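Local atomic coordinates of major pilin protein fimA (Silicibacter pomeroyi, PDB entry 2IMH), a protein that is of unknown function and belongs to the DUF1028 family of uncharacterised proteins. Residues A[102-110]-A[119-128]. Numbering follows the deposited sequence. Where two conformers were deposited one is given.
Sequences ENQDIKGSV and GNMLGDNSVL
Ile-106 and Leu-122 bond to each other twice through their main chains, a worked example of how a hairpin stays paired past its regular strands. The Ile-106 N to Leu-122 O bond is 2.9 Å and nearly straight at 170°, and its return, Leu-122 N to Ile-106 O, matches it in length; both donors lie in the carbonyl plane, on a lone pair. Because Met-121 and Leu-122 together face Ile-106, this is a G1 beta bulge, and a cis peptide bond between Asp-105 and Ile-106 precedes it. Met-121 N then reaches Gln-104 O at 2.9 Å from above the carbonyl plane.

The buried side is tight: CB and CG of Leu-122 lie against Ile-106 O, and Leu-128 CD1 approaches Gly-108 O to 3.2 Å, while Leu-128 CB meets Val-110 CG2, the valine and leucine side chains lying alongside one another and running opposite ways. The exposed side is looser: in one of its two conformers the selenium of Met-121, a selenomethionine, lies 3.7 Å from Gln-104 CB, a tentative contact, and Ile-106 reaches out with CG2 to Asn-125 OD1 and CD1 to Gly-123 O.

With CG between its backbone N and carbonyl carbon (chi1 50°), Lys-107 runs back along its own segment, where NZ bonds Asn-103 O and makes a 2.8 Å salt bridge to Asp-105 OD1 from above the carboxylate plane. A leucine here would probably leave the Asp-105 carboxylate without its charged mate and Asn-103 O without the lysine's hydrogen bond.

Asn-120, water-bridged through OD1 to Gln-104 N, gives ND2 to Gln-85, and Asn-103 bonds Gly-100, Arg-84 and Ala-47. The contact thus ties the entry to edge strand 108-112 to the link from strand 115-120, which pairs with strand 4-11, into helix 126-137.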
loop_
_atom_site.group_PDB
_atom_site.type_symbol
_atom_site.label_atom_id
_atom_site.label_comp_id
_atom_site.label_asym_id
_atom_site.label_seq_id
_atom_site.Cartn_x
_atom_site.Cartn_y
_atom_site.Cartn_z
ATOM N N GLU A 102 4.048 22.253 -1.677
ATOM C CA GLU A 102 2.727 22.789 -2.046
ATOM C C GLU A 102 1.564 21.820 -1.797
ATOM O O GLU A 102 0.403 22.158 -2.044
ATOM C CB GLU A 102 2.717 23.308 -3.481
ATOM C CG GLU A 102 3.690 24.469 -3.734
ATOM C CD GLU A 102 3.422 25.667 -2.832
ATOM O OE1 GLU A 102 2.248 26.103 -2.734
ATOM O OE2 GLU A 102 4.390 26.149 -2.203
ATOM N N ASN A 103 1.872 20.632 -1.280
ATOM C CA ASN A 103 0.819 19.773 -0.738
ATOM C C ASN A 103 0.165 20.471 0.452
ATOM O O ASN A 103 0.803 21.296 1.118
ATOM C CB ASN A 103 1.395 18.436 -0.277
ATOM C CG ASN A 103 1.983 17.638 -1.413
ATOM O OD1 ASN A 103 1.262 17.169 -2.299
ATOM N ND2 ASN A 103 3.300 17.494 -1.409
ATOM N N GLN A 104 -1.079 20.126 0.750
ATOM C CA GLN A 104 -1.779 20.768 1.863
ATOM C C GLN A 104 -1.306 20.272 3.227
ATOM O O GLN A 104 -1.056 19.080 3.410
ATOM C CB GLN A 104 -3.286 20.571 1.726
ATOM C CG GLN A 104 -3.881 21.212 0.469
ATOM C CD GLN A 104 -4.016 22.731 0.577
ATOM O OE1 GLN A 104 -4.128 23.292 1.682
ATOM N NE2 GLN A 104 -4.003 23.408 -0.577
ATOM N N ASP A 105 -1.187 21.191 4.188
ATOM C CA ASP A 105 -0.883 20.801 5.559
ATOM C C ASP A 105 -2.077 20.090 6.197
ATOM O O ASP A 105 -3.196 20.308 5.781
ATOM C CB ASP A 105 -0.516 22.028 6.399
ATOM C CG ASP A 105 0.774 22.669 5.946
ATOM O OD1 ASP A 105 1.757 21.934 5.702
ATOM O OD2 ASP A 105 0.802 23.915 5.822
ATOM N N ILE A 106 -1.858 19.238 7.193
ATOM C CA ILE A 106 -0.543 18.830 7.656
ATOM C C ILE A 106 -0.012 17.669 6.774
ATOM O O ILE A 106 -0.801 16.870 6.268
ATOM C CB ILE A 106 -0.610 18.490 9.178
ATOM C CG1 ILE A 106 -0.788 19.798 9.979
ATOM C CG2 ILE A 106 0.616 17.694 9.637
ATOM C CD1 ILE A 106 -1.462 19.644 11.326
ATOM N N LYS A 107 1.312 17.640 6.559
ATOM C CA LYS A 107 2.032 16.636 5.717
ATOM C C LYS A 107 3.303 16.273 6.544
ATOM O O LYS A 107 3.845 17.155 7.172
ATOM C CB LYS A 107 2.333 17.225 4.331
ATOM C CG LYS A 107 3.016 18.623 4.334
ATOM C CD LYS A 107 3.046 19.216 2.945
ATOM C CE LYS A 107 3.725 20.584 2.895
ATOM N NZ LYS A 107 2.751 21.700 3.124
ATOM N N GLY A 108 3.890 15.072 6.541
ATOM C CA GLY A 108 4.646 14.456 5.499
ATOM C C GLY A 108 4.853 12.975 5.792
ATOM O O GLY A 108 4.055 12.219 5.325
ATOM N N SER A 109 5.878 12.553 6.561
ATOM C CA SER A 109 6.215 11.102 6.606
ATOM C C SER A 109 6.936 10.593 7.849
ATOM O O SER A 109 7.602 11.356 8.554
ATOM C CB SER A 109 7.011 10.686 5.353
ATOM O OG SER A 109 8.275 11.337 5.290
ATOM N N VAL A 110 6.792 9.284 8.100
ATOM C CA VAL A 110 7.382 8.620 9.257
ATOM C C VAL A 110 7.940 7.247 8.829
ATOM O O VAL A 110 7.182 6.390 8.388
ATOM C CB VAL A 110 6.320 8.391 10.383
ATOM C CG1 VAL A 110 6.930 7.646 11.552
ATOM C CG2 VAL A 110 5.701 9.727 10.850
ATOM N N GLY A 119 1.548 11.110 4.366
ATOM C CA GLY A 119 0.220 11.638 4.127
ATOM C C GLY A 119 0.236 13.133 3.952
ATOM O O GLY A 119 1.272 13.774 4.144
ATOM N N ASN A 120 -0.920 13.678 3.582
ATOM C CA ASN A 120 -1.066 15.120 3.442
ATOM C C ASN A 120 -2.521 15.513 3.687
ATOM O O ASN A 120 -3.412 14.653 3.747
ATOM C CB ASN A 120 -0.563 15.624 2.079
ATOM C CG ASN A 120 -1.339 15.025 0.901
ATOM O OD1 ASN A 120 -2.325 15.603 0.440
ATOM N ND2 ASN A 120 -0.889 13.865 0.411
HETATM N N MSE A 121 -2.752 16.816 3.848
HETATM C CA MSE A 121 -4.064 17.307 4.267
HETATM C C MSE A 121 -4.544 16.608 5.556
HETATM O O MSE A 121 -5.731 16.302 5.708
HETATM C CB MSE A 121 -5.073 17.152 3.117
HETATM C CG MSE A 121 -6.433 17.802 3.341
HETATM SE SE MSE A 121 -6.317 19.707 3.726
HETATM C CE MSE A 121 -6.494 19.664 5.668
ATOM N N LEU A 122 -3.613 16.357 6.475
ATOM C CA LEU A 122 -3.902 15.697 7.730
ATOM C C LEU A 122 -4.342 16.723 8.773
ATOM O O LEU A 122 -3.970 17.906 8.697
ATOM C CB LEU A 122 -2.650 14.978 8.230
ATOM C CG LEU A 122 -1.958 14.001 7.266
ATOM C CD1 LEU A 122 -0.625 13.556 7.839
ATOM C CD2 LEU A 122 -2.851 12.786 6.980
ATOM N N GLY A 123 -5.106 16.265 9.758
ATOM C CA GLY A 123 -5.554 17.157 10.837
ATOM C C GLY A 123 -4.507 17.402 11.911
ATOM O O GLY A 123 -4.564 18.410 12.619
ATOM N N ASP A 124 -3.553 16.486 12.034
ATOM C CA ASP A 124 -2.537 16.522 13.093
ATOM C C ASP A 124 -1.340 15.682 12.726
ATOM O O ASP A 124 -1.479 14.712 11.979
ATOM C CB ASP A 124 -3.116 15.954 14.397
ATOM C CG ASP A 124 -3.594 17.032 15.339
ATOM O OD1 ASP A 124 -2.844 18.023 15.559
ATOM O OD2 ASP A 124 -4.718 16.876 15.872
ATOM N N ASN A 125 -0.168 16.023 13.272
ATOM C CA ASN A 125 0.999 15.139 13.168
ATOM C C ASN A 125 0.663 13.736 13.587
ATOM O O ASN A 125 1.107 12.758 12.964
ATOM C CB ASN A 125 2.136 15.617 14.062
ATOM C CG ASN A 125 2.950 16.713 13.425
ATOM O OD1 ASN A 125 2.718 17.091 12.267
ATOM N ND2 ASN A 125 3.921 17.227 14.172
ATOM N N SER A 126 -0.150 13.642 14.631
ATOM C CA SER A 126 -0.384 12.375 15.298
ATOM C C SER A 126 -1.100 11.366 14.412
ATOM O O SER A 126 -1.198 10.196 14.779
ATOM C CB SER A 126 -1.165 12.588 16.589
ATOM O OG SER A 126 -2.355 13.299 16.334
ATOM N N VAL A 127 -1.613 11.811 13.259
ATOM C CA VAL A 127 -2.241 10.882 12.318
ATOM C C VAL A 127 -1.217 9.838 11.858
ATOM O O VAL A 127 -1.480 8.633 11.937
ATOM C CB VAL A 127 -2.921 11.621 11.120
ATOM C CG1 VAL A 127 -3.382 10.626 10.063
ATOM C CG2 VAL A 127 -4.118 12.435 11.611
ATOM N N LEU A 128 -0.039 10.299 11.433
ATOM C CA LEU A 128 1.001 9.368 10.968
ATOM C C LEU A 128 1.656 8.617 12.121
ATOM O O LEU A 128 2.002 7.442 11.991
ATOM C CB LEU A 128 2.039 10.085 10.101
ATOM C CG LEU A 128 1.456 10.729 8.836
ATOM C CD1 LEU A 128 2.538 11.480 8.099
ATOM C CD2 LEU A 128 0.774 9.707 7.899
HETATM O O HOH W 1 -2.350 18.081 -0.786
#